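L-arabinose ABC transporter, periplasmic L-arabinose-binding protein (Burkholderia thailandensis, PDB 4KZK) probably captures L-arabinose or D-galactose in the periplasm and delivers it to an ABC transporter for uptake. Local coordinates at residues V37-V43 with F67-A73; L84-A88 with K111-M117; M117-S121 with N301-I306. All blocks are in the same frame, centred on the assembly; numbering follows the deposited sequence.

Contact 1. Residues V37-V43 with F67-A73; sequences VKIGFVV and FTLVKIA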
loop_
_atom_site.group_PDB
_atom_site.type_symbol
_atom_site.label_atom_id
_atom_site.label_comp_id
_atom_site.label_asym_id
_atom_site.label_seq_id
_atom_site.Cartn_x
_atom_site.Cartn_y
_atom_site.Cartn_z
ATOM N N VAL A 37 8.219 -16.594 -23.833
ATOM C CA VAL A 37 8.011 -16.402 -22.368
ATOM C C VAL A 37 6.826 -15.467 -22.132
ATOM O O VAL A 37 6.687 -14.436 -22.798
ATOM C CB VAL A 37 9.297 -15.876 -21.684
ATOM C CG1 VAL A 37 9.072 -15.636 -20.195
ATOM C CG2 VAL A 37 10.442 -16.862 -21.901
ATOM N N LYS A 38 5.969 -15.855 -21.190
ATOM C CA LYS A 38 4.776 -15.107 -20.838
ATOM C C LYS A 38 4.631 -15.121 -19.327
ATOM O O LYS A 38 4.699 -16.173 -18.710
ATOM C CB LYS A 38 3.580 -15.759 -21.518
ATOM C CG LYS A 38 2.329 -14.913 -21.559
ATOM C CD LYS A 38 1.235 -15.606 -22.355
ATOM C CE LYS A 38 1.428 -15.410 -23.852
ATOM N NZ LYS A 38 0.581 -16.291 -24.705
ATOM N N ILE A 39 4.473 -13.932 -18.745
ATOM C CA ILE A 39 4.378 -13.758 -17.294
ATOM C C ILE A 39 3.083 -13.029 -16.967
ATOM O O ILE A 39 2.764 -12.002 -17.587
ATOM C CB ILE A 39 5.588 -12.980 -16.743
ATOM C CG1 ILE A 39 6.860 -13.822 -16.901
ATOM C CG2 ILE A 39 5.392 -12.626 -15.272
ATOM C CD1 ILE A 39 8.146 -13.085 -16.591
ATOM N N GLY A 40 2.351 -13.570 -15.996
ATOM C CA GLY A 40 1.127 -12.940 -15.490
ATOM C C GLY A 40 1.464 -11.984 -14.381
ATOM O O GLY A 40 2.399 -12.227 -13.626
ATOM N N PHE A 41 0.714 -10.883 -14.289
ATOM C CA PHE A 41 0.877 -9.916 -13.197
ATOM C C PHE A 41 -0.533 -9.550 -12.749
ATOM O O PHE A 41 -1.235 -8.812 -13.418
ATOM C CB PHE A 41 1.660 -8.684 -13.646
ATOM C CG PHE A 41 2.381 -7.966 -12.525
ATOM C CD1 PHE A 41 1.691 -7.394 -11.454
ATOM C CD2 PHE A 41 3.767 -7.872 -12.526
ATOM C CE1 PHE A 41 2.382 -6.740 -10.440
ATOM C CE2 PHE A 41 4.455 -7.213 -11.514
ATOM C CZ PHE A 41 3.744 -6.648 -10.452
ATOM N N VAL A 42 -0.924 -10.123 -11.623
ATOM C CA VAL A 42 -2.314 -10.155 -11.156
ATOM C C VAL A 42 -2.397 -9.271 -9.929
ATOM O O VAL A 42 -1.625 -9.445 -9.008
ATOM C CB VAL A 42 -2.747 -11.612 -10.854
ATOM C CG1 VAL A 42 -4.146 -11.647 -10.257
ATOM C CG2 VAL A 42 -2.641 -12.438 -12.144
ATOM N N VAL A 43 -3.313 -8.300 -9.932
ATOM C CA VAL A 43 -3.409 -7.323 -8.841
ATOM C C VAL A 43 -4.793 -7.240 -8.205
ATOM O O VAL A 43 -5.820 -7.346 -8.882
ATOM C CB VAL A 43 -2.975 -5.902 -9.305
ATOM C CG1 VAL A 43 -1.562 -5.935 -9.872
ATOM C CG2 VAL A 43 -3.961 -5.303 -10.303
ATOM N N PHE A 67 9.719 -10.597 -23.025
ATOM C CA PHE A 67 8.641 -11.515 -22.674
ATOM C C PHE A 67 7.306 -10.790 -22.865
ATOM O O PHE A 67 7.281 -9.577 -23.099
ATOM C CB PHE A 67 8.820 -12.094 -21.252
ATOM C CG PHE A 67 8.667 -11.089 -20.140
ATOM C CD1 PHE A 67 7.409 -10.783 -19.635
ATOM C CD2 PHE A 67 9.782 -10.483 -19.567
ATOM C CE1 PHE A 67 7.258 -9.866 -18.604
ATOM C CE2 PHE A 67 9.643 -9.560 -18.537
ATOM C CZ PHE A 67 8.377 -9.253 -18.052
ATOM N N THR A 68 6.216 -11.550 -22.811
ATOM C CA THR A 68 4.864 -11.031 -22.985
ATOM C C THR A 68 4.216 -10.921 -21.606
ATOM O O THR A 68 4.152 -11.905 -20.860
ATOM C CB THR A 68 4.023 -11.968 -23.870
ATOM O OG1 THR A 68 4.511 -11.914 -25.221
ATOM C CG2 THR A 68 2.531 -11.593 -23.829
ATOM N N LEU A 69 3.753 -9.719 -21.257
ATOM C CA LEU A 69 3.072 -9.495 -19.992
ATOM C C LEU A 69 1.571 -9.652 -20.176
ATOM O O LEU A 69 0.987 -9.127 -21.118
ATOM C CB LEU A 69 3.378 -8.091 -19.490
ATOM C CG LEU A 69 2.892 -7.729 -18.091
ATOM C CD1 LEU A 69 3.789 -8.369 -17.041
ATOM C CD2 LEU A 69 2.859 -6.214 -17.937
ATOM N N VAL A 70 0.944 -10.384 -19.258
ATOM C CA VAL A 70 -0.513 -10.473 -19.204
ATOM C C VAL A 70 -0.979 -9.865 -17.888
ATOM O O VAL A 70 -0.714 -10.409 -16.811
ATOM C CB VAL A 70 -1.018 -11.924 -19.334
ATOM C CG1 VAL A 70 -2.553 -11.991 -19.307
ATOM C CG2 VAL A 70 -0.459 -12.575 -20.592
ATOM N N LYS A 71 -1.675 -8.737 -18.000
ATOM C CA LYS A 71 -2.154 -7.965 -16.830
ATOM C C LYS A 71 -3.595 -8.331 -16.508
ATOM O O LYS A 71 -4.470 -8.223 -17.356
ATOM C CB LYS A 71 -2.092 -6.472 -17.151
ATOM C CG LYS A 71 -0.704 -5.937 -17.405
ATOM C CD LYS A 71 -0.705 -4.455 -17.755
ATOM C CE LYS A 71 -1.404 -4.176 -19.071
ATOM N NZ LYS A 71 -1.091 -2.808 -19.567
ATOM N N ILE A 72 -3.840 -8.793 -15.281
ATOM C CA ILE A 72 -5.198 -9.196 -14.870
ATOM C C ILE A 72 -5.542 -8.635 -13.491
ATOM O O ILE A 72 -4.747 -8.700 -12.557
ATOM C CB ILE A 72 -5.368 -10.741 -14.873
ATOM C CG1 ILE A 72 -4.915 -11.336 -16.216
ATOM C CG2 ILE A 72 -6.832 -11.121 -14.641
ATOM C CD1 ILE A 72 -4.824 -12.847 -16.190
ATOM N N ALA A 73 -6.741 -8.066 -13.396
ATOM C CA ALA A 73 -7.304 -7.601 -12.131
ATOM C C ALA A 73 -8.079 -8.741 -11.500
ATOM O O ALA A 73 -8.877 -9.427 -12.176
ATOM C CB ALA A 73 -8.230 -6.418 -12.367
#
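The beta-alpha-beta unit that begins this periplasmic-binding-protein fold closes where Val37-Val43 and Phe67-Ala73 run side by side as parallel strands, with helix 49-65 as the crossover between them. Strand 68-73 is the outermost strand at this end of the sheet. Six backbone bonds join the pair, from Thr68 N to Val37 O (2.9 Å) as far as Val43 N to Ile72 O (3.0 Å). Valine, isoleucine and threonine suit these extended backbones; successive side chains alternate faces, so Thr68, Val70 and Ile72 share one. On that face, which also carries Lys38, the methylenes of Lys38 lie against a methyl, with CG 3.8 Å from Val70 CG2; the ammonium continues to the backbone oxygen of Gln90. Gly40 brings no side chain to this face, where Leu87 of helix 77-89 packs. On the other face, Phe41 CB touches Leu69 CD1 at 4.0 Å, while its ring turns to Trp55 of the crossover helix. Phe67, just ahead of its strand, has CG between the backbone N and the carbonyl carbon (chi1 68°), which swings the ring back across Ile39. There Ile39 CD1 sits over the middle of the Phe67 ring, 3.9 Å from its centroid, in a CH-pi contact.

Contact 2. Residues L84-A88 with K111-M117; sequences LDSLA and KAKRYGM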
loop_
_atom_site.group_PDB
_atom_site.type_symbol
_atom_site.label_atom_id
_atom_site.label_comp_id
_atom_site.label_asym_id
_atom_site.label_seq_id
_atom_site.Cartn_x
_atom_site.Cartn_y
_atom_site.Cartn_z
ATOM N N LEU A 84 -5.810 -17.240 -12.980
ATOM C CA LEU A 84 -4.815 -18.286 -13.137
ATOM C C LEU A 84 -5.219 -19.261 -14.253
ATOM O O LEU A 84 -4.351 -19.701 -15.019
ATOM C CB LEU A 84 -4.613 -19.028 -11.818
ATOM C CG LEU A 84 -4.206 -18.217 -10.579
ATOM C CD1 LEU A 84 -4.136 -19.140 -9.364
ATOM C CD2 LEU A 84 -2.928 -17.419 -10.797
ATOM N N ASP A 85 -6.519 -19.553 -14.383
ATOM C CA ASP A 85 -7.012 -20.373 -15.495
ATOM C C ASP A 85 -6.662 -19.700 -16.817
ATOM O O ASP A 85 -6.224 -20.363 -17.772
ATOM C CB ASP A 85 -8.538 -20.529 -15.429
ATOM C CG ASP A 85 -9.015 -21.381 -14.270
ATOM O OD1 ASP A 85 -8.208 -22.065 -13.602
ATOM O OD2 ASP A 85 -10.247 -21.359 -14.051
ATOM N N SER A 86 -6.897 -18.392 -16.903
ATOM C CA SER A 86 -6.638 -17.660 -18.153
ATOM C C SER A 86 -5.159 -17.687 -18.510
ATOM O O SER A 86 -4.790 -17.845 -19.686
ATOM C CB SER A 86 -7.131 -16.203 -18.073
ATOM O OG SER A 86 -7.104 -15.573 -19.363
ATOM N N LEU A 87 -4.315 -17.504 -17.498
ATOM C CA LEU A 87 -2.875 -17.530 -17.693
ATOM C C LEU A 87 -2.411 -18.894 -18.179
ATOM O O LEU A 87 -1.572 -18.967 -19.099
ATOM C CB LEU A 87 -2.150 -17.108 -16.411
ATOM C CG LEU A 87 -2.288 -15.627 -16.045
ATOM C CD1 LEU A 87 -1.699 -15.365 -14.663
ATOM C CD2 LEU A 87 -1.626 -14.750 -17.093
ATOM N N ALA A 88 -2.989 -19.963 -17.636
ATOM C CA ALA A 88 -2.665 -21.315 -18.097
ATOM C C ALA A 88 -3.136 -21.562 -19.535
ATOM O O ALA A 88 -2.404 -22.149 -20.344
ATOM C CB ALA A 88 -3.227 -22.344 -17.143
ATOM N N LYS A 111 -2.596 -24.426 -7.711
ATOM C CA LYS A 111 -2.983 -24.244 -9.110
ATOM C C LYS A 111 -1.793 -23.868 -9.984
ATOM O O LYS A 111 -1.648 -24.376 -11.086
ATOM C CB LYS A 111 -4.119 -23.221 -9.256
ATOM C CG LYS A 111 -4.484 -22.924 -10.707
ATOM C CD LYS A 111 -5.778 -22.124 -10.825
ATOM C CE LYS A 111 -6.987 -23.035 -10.733
ATOM N NZ LYS A 111 -8.268 -22.302 -10.853
ATOM N N ALA A 112 -0.954 -22.953 -9.506
ATOM C CA ALA A 112 0.217 -22.547 -10.266
ATOM C C ALA A 112 1.092 -23.764 -10.572
ATOM O O ALA A 112 1.613 -23.904 -11.688
ATOM C CB ALA A 112 1.004 -21.485 -9.495
ATOM N N LYS A 113 1.253 -24.638 -9.575
ATOM C CA LYS A 113 2.055 -25.851 -9.719
ATOM C C LYS A 113 1.432 -26.789 -10.757
ATOM O O LYS A 113 2.126 -27.289 -11.636
ATOM C CB LYS A 113 2.201 -26.563 -8.369
ATOM N N ARG A 114 0.126 -27.014 -10.655
ATOM C CA ARG A 114 -0.607 -27.837 -11.623
ATOM C C ARG A 114 -0.396 -27.350 -13.058
ATOM O O ARG A 114 -0.193 -28.156 -13.989
ATOM C CB ARG A 114 -2.101 -27.819 -11.289
ATOM N N TYR A 115 -0.425 -26.026 -13.221
ATOM C CA TYR A 115 -0.366 -25.387 -14.534
ATOM C C TYR A 115 1.051 -25.062 -15.008
ATOM O O TYR A 115 1.221 -24.445 -16.066
ATOM C CB TYR A 115 -1.173 -24.088 -14.521
ATOM C CG TYR A 115 -2.682 -24.214 -14.446
ATOM C CD1 TYR A 115 -3.364 -25.306 -14.985
ATOM C CD2 TYR A 115 -3.435 -23.185 -13.888
ATOM C CE1 TYR A 115 -4.749 -25.381 -14.933
ATOM C CE2 TYR A 115 -4.816 -23.251 -13.845
ATOM C CZ TYR A 115 -5.471 -24.346 -14.358
ATOM O OH TYR A 115 -6.849 -24.373 -14.290
ATOM N N GLY A 116 2.066 -25.442 -14.237
ATOM C CA GLY A 116 3.450 -25.182 -14.623
ATOM C C GLY A 116 3.824 -23.710 -14.650
ATOM O O GLY A 116 4.541 -23.257 -15.550
ATOM N N MET A 117 3.334 -22.960 -13.662
ATOM C CA MET A 117 3.638 -21.540 -13.539
ATOM C C MET A 117 4.417 -21.322 -12.254
ATOM O O MET A 117 3.933 -21.667 -11.186
ATOM C CB MET A 117 2.336 -20.722 -13.502
ATOM C CG MET A 117 1.569 -20.690 -14.815
ATOM S SD MET A 117 0.230 -19.485 -14.835
ATOM C CE MET A 117 -1.040 -20.387 -13.959
#
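Lys111 reaches from helix 105-114 across to helix 77-89, and its side chain changes character along the way. CB leaves the helix near Leu84 CD1, with CG anti to the backbone N (chi1 176°), and CG passes both CB and CD1 of Leu84. CD presses on Leu84 CB at 3.5 Å, a tight carbon contact. The chain then bends at chi3 (-82°), carrying CE toward the carboxylate of Asp85, and NZ ends 2.8 Å from Asp85 OD1 in a salt bridge, with Ser81 as a weak second partner. A long, flexible lysine suits this place because its methylenes can cover a leucine before its charge reaches the acid.

The Tyr115 hydroxyl donates a hydrogen bond to the same oxygen, OH to Asp85 OD1 being 2.8 Å. The two donors come from opposite faces of the carboxylate plane, the ammonium on the syn side and the phenol from well above the plane. Ala88, one turn on from Leu84, lays its small CB over one face of the Tyr115 ring, 3.5 Å from the centroid. After Tyr115, Gly116 adopts a positive phi (66°), readily accepted by glycine, and completes a Schellman motif that ends the helix. The chain turns there into Met117, whose flexible thioether packs against helix 77-89: SD meets Leu87 CB at 3.7 Å and CE approaches Leu84 O at 3.5 Å. Beside the polar group, these apolar contacts of Leu84, Leu87, Ala88 and Met117 join the same elements. Two donors on one oxygen would be expected to favour the ionised form of Asp85.

Contact 3. Residues M117-S121 with N301-I306; sequences MKLMS and NMYDWI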
loop_
_atom_site.group_PDB
_atom_site.type_symbol
_atom_site.label_atom_id
_atom_site.label_comp_id
_atom_site.label_asym_id
_atom_site.label_seq_id
_atom_site.Cartn_x
_atom_site.Cartn_y
_atom_site.Cartn_z
ATOM N N MET A 117 3.334 -22.960 -13.662
ATOM C CA MET A 117 3.638 -21.540 -13.539
ATOM C C MET A 117 4.417 -21.322 -12.254
ATOM O O MET A 117 3.933 -21.667 -11.186
ATOM C CB MET A 117 2.336 -20.722 -13.502
ATOM C CG MET A 117 1.569 -20.690 -14.815
ATOM S SD MET A 117 0.230 -19.485 -14.835
ATOM C CE MET A 117 -1.040 -20.387 -13.959
ATOM N N LYS A 118 5.613 -20.744 -12.345
ATOM C CA LYS A 118 6.325 -20.305 -11.144
ATOM C C LYS A 118 5.531 -19.175 -10.517
ATOM O O LYS A 118 4.892 -18.419 -11.244
ATOM C CB LYS A 118 7.735 -19.852 -11.487
ATOM C CG LYS A 118 8.604 -21.050 -11.828
ATOM C CD LYS A 118 9.980 -20.698 -12.332
ATOM C CE LYS A 118 10.873 -21.928 -12.355
ATOM N NZ LYS A 118 10.422 -22.930 -13.352
ATOM N N LEU A 119 5.559 -19.117 -9.186
ATOM C CA LEU A 119 4.709 -18.211 -8.406
ATOM C C LEU A 119 5.542 -17.284 -7.514
ATOM O O LEU A 119 6.354 -17.750 -6.712
ATOM C CB LEU A 119 3.747 -19.028 -7.534
ATOM C CG LEU A 119 2.895 -18.246 -6.528
ATOM C CD1 LEU A 119 1.953 -17.281 -7.224
ATOM C CD2 LEU A 119 2.142 -19.184 -5.604
ATOM N N MET A 120 5.277 -15.977 -7.636
ATOM C CA MET A 120 5.892 -14.925 -6.826
ATOM C C MET A 120 4.792 -13.988 -6.329
ATOM O O MET A 120 3.813 -13.787 -7.019
ATOM C CB MET A 120 6.864 -14.132 -7.688
ATOM C CG MET A 120 7.553 -12.976 -6.991
ATOM S SD MET A 120 8.751 -12.239 -8.105
ATOM C CE MET A 120 9.951 -13.559 -8.225
ATOM N N SER A 121 4.959 -13.463 -5.122
ATOM C CA SER A 121 4.009 -12.485 -4.564
ATOM C C SER A 121 4.631 -11.105 -4.495
ATOM O O SER A 121 5.861 -10.942 -4.388
ATOM C CB SER A 121 3.517 -12.917 -3.179
ATOM O OG SER A 121 4.600 -13.081 -2.315
ATOM N N ASN A 301 13.186 -10.810 -11.907
ATOM C CA ASN A 301 13.449 -11.948 -11.044
ATOM C C ASN A 301 12.670 -13.167 -11.529
ATOM O O ASN A 301 13.241 -14.255 -11.644
ATOM C CB ASN A 301 13.114 -11.631 -9.581
ATOM C CG ASN A 301 14.113 -10.681 -8.939
ATOM O OD1 ASN A 301 15.253 -10.533 -9.395
ATOM N ND2 ASN A 301 13.697 -10.050 -7.854
ATOM N N MET A 302 11.393 -12.977 -11.855
ATOM C CA MET A 302 10.577 -14.046 -12.444
ATOM C C MET A 302 11.133 -14.531 -13.794
ATOM O O MET A 302 11.269 -15.727 -14.011
ATOM C CB MET A 302 9.110 -13.598 -12.602
ATOM C CG MET A 302 8.215 -14.638 -13.270
ATOM S SD MET A 302 8.157 -16.190 -12.356
ATOM C CE MET A 302 7.164 -15.757 -10.934
ATOM N N TYR A 303 11.422 -13.609 -14.703
ATOM C CA TYR A 303 11.997 -13.944 -16.007
ATOM C C TYR A 303 13.238 -14.830 -15.867
ATOM O O TYR A 303 13.352 -15.890 -16.501
ATOM C CB TYR A 303 12.346 -12.669 -16.773
ATOM C CG TYR A 303 12.929 -12.963 -18.140
ATOM C CD1 TYR A 303 12.106 -13.251 -19.222
ATOM C CD2 TYR A 303 14.294 -12.969 -18.336
ATOM C CE1 TYR A 303 12.638 -13.536 -20.474
ATOM C CE2 TYR A 303 14.837 -13.258 -19.581
ATOM C CZ TYR A 303 13.999 -13.529 -20.646
ATOM O OH TYR A 303 14.538 -13.818 -21.883
ATOM N N ASP A 304 14.168 -14.395 -15.028
ATOM C CA ASP A 304 15.422 -15.121 -14.822
ATOM C C ASP A 304 15.178 -16.472 -14.140
ATOM O O ASP A 304 15.909 -17.432 -14.378
ATOM C CB ASP A 304 16.388 -14.292 -13.980
ATOM C CG ASP A 304 16.989 -13.119 -14.746
ATOM O OD1 ASP A 304 16.849 -13.052 -15.991
ATOM O OD2 ASP A 304 17.616 -12.262 -14.095
ATOM N N TRP A 305 14.161 -16.543 -13.289
ATOM C CA TRP A 305 13.776 -17.801 -12.638
ATOM C C TRP A 305 13.278 -18.812 -13.678
ATOM O O TRP A 305 13.671 -19.993 -13.666
ATOM C CB TRP A 305 12.693 -17.528 -11.593
ATOM C CG TRP A 305 12.366 -18.632 -10.636
ATOM C CD1 TRP A 305 13.045 -19.805 -10.434
ATOM C CD2 TRP A 305 11.277 -18.642 -9.711
ATOM N NE1 TRP A 305 12.423 -20.544 -9.453
ATOM C CE2 TRP A 305 11.334 -19.849 -8.994
ATOM C CE3 TRP A 305 10.238 -17.751 -9.436
ATOM C CZ2 TRP A 305 10.395 -20.178 -8.010
ATOM C CZ3 TRP A 305 9.309 -18.080 -8.469
ATOM C CH2 TRP A 305 9.395 -19.280 -7.763
ATOM N N ILE A 306 12.429 -18.336 -14.588
ATOM C CA ILE A 306 11.904 -19.163 -15.680
ATOM C C ILE A 306 12.997 -19.614 -16.641
ATOM O O ILE A 306 13.091 -20.807 -16.976
ATOM C CB ILE A 306 10.823 -18.408 -16.489
ATOM C CG1 ILE A 306 9.572 -18.206 -15.618
ATOM C CG2 ILE A 306 10.439 -19.170 -17.750
ATOM C CD1 ILE A 306 8.640 -17.116 -16.104
#
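Strand 118-121 and helix 301-306 run nearly antiparallel, at 160° between their N-to-C directions, and their axes come within 9.7 Å, a spacing bridged by side chains. Lys118 and Trp305 make the broadest meeting. The lysine chain lies over one face of the indole: CB is near the six-membered ring, CD stands 3.5 Å from the centroid of the five-membered ring almost on its normal, and CE goes on to 3.6 Å from Trp305 NE1. The chain bends only at its last torsion (chi4 67°), so its extended methylenes lie on the ring, CD in a CH-pi contact; the ammonium lies farther off, where any cation-pi attraction is weak at most. Lysine suits this partly exposed position because its aliphatic chain lies on the indole and its ammonium is carried beyond those methylenes.

The rim of the same indole meets the strand backbone, with Leu119 O in the ring plane, 3.5 Å from Trp305 CZ3. Met302, one turn earlier in the helix, is folded at chi2 and chi3, which brings its methyl back to the strand. Met302 CE lies 3.5 Å from Lys118 O and 3.6 Å from Met120 CB, and its sulfur rests near Lys118 CB. Met120, extended until it bends at chi3, reaches the helix with CE 3.9 Å from Asn301 CB. Unbranched, pliable methionines suit a buried layer where a helix packs on a strand, because they can bend to meet both. Leu119 points the other way, to Ile108 and Ala109 of helix 105-114. With helices on both faces of its parallel strands, this is the three-layer alpha/beta/alpha sandwich of a periplasmic-binding-protein lobe, here covered on one face by a helix from late in the chain.

In the fold
The three contacts lie in one lobe, around a shared sheet, their centres 11 to 13 Å apart. Contact 1 supplies two of its strands. The helix of contact 2 that carries Leu87 packs on one face, Leu87 CD2 lying 3.7 Å from Val70 CG1, while the helix of contact 3 packs on the other, with Met302 CG 3.7 Å from Ile39 CD1. Contacts 2 and 3 share Met117, the link from helix 105-114 into strand 118-122. The sugar lies toward the C-terminal ends of the strands: bound galactose is about 9 Å from the side chain of Val43 and about 13 Å from that of Met120, and the galactose-binding residues Lys44 and Asp123 follow these strands.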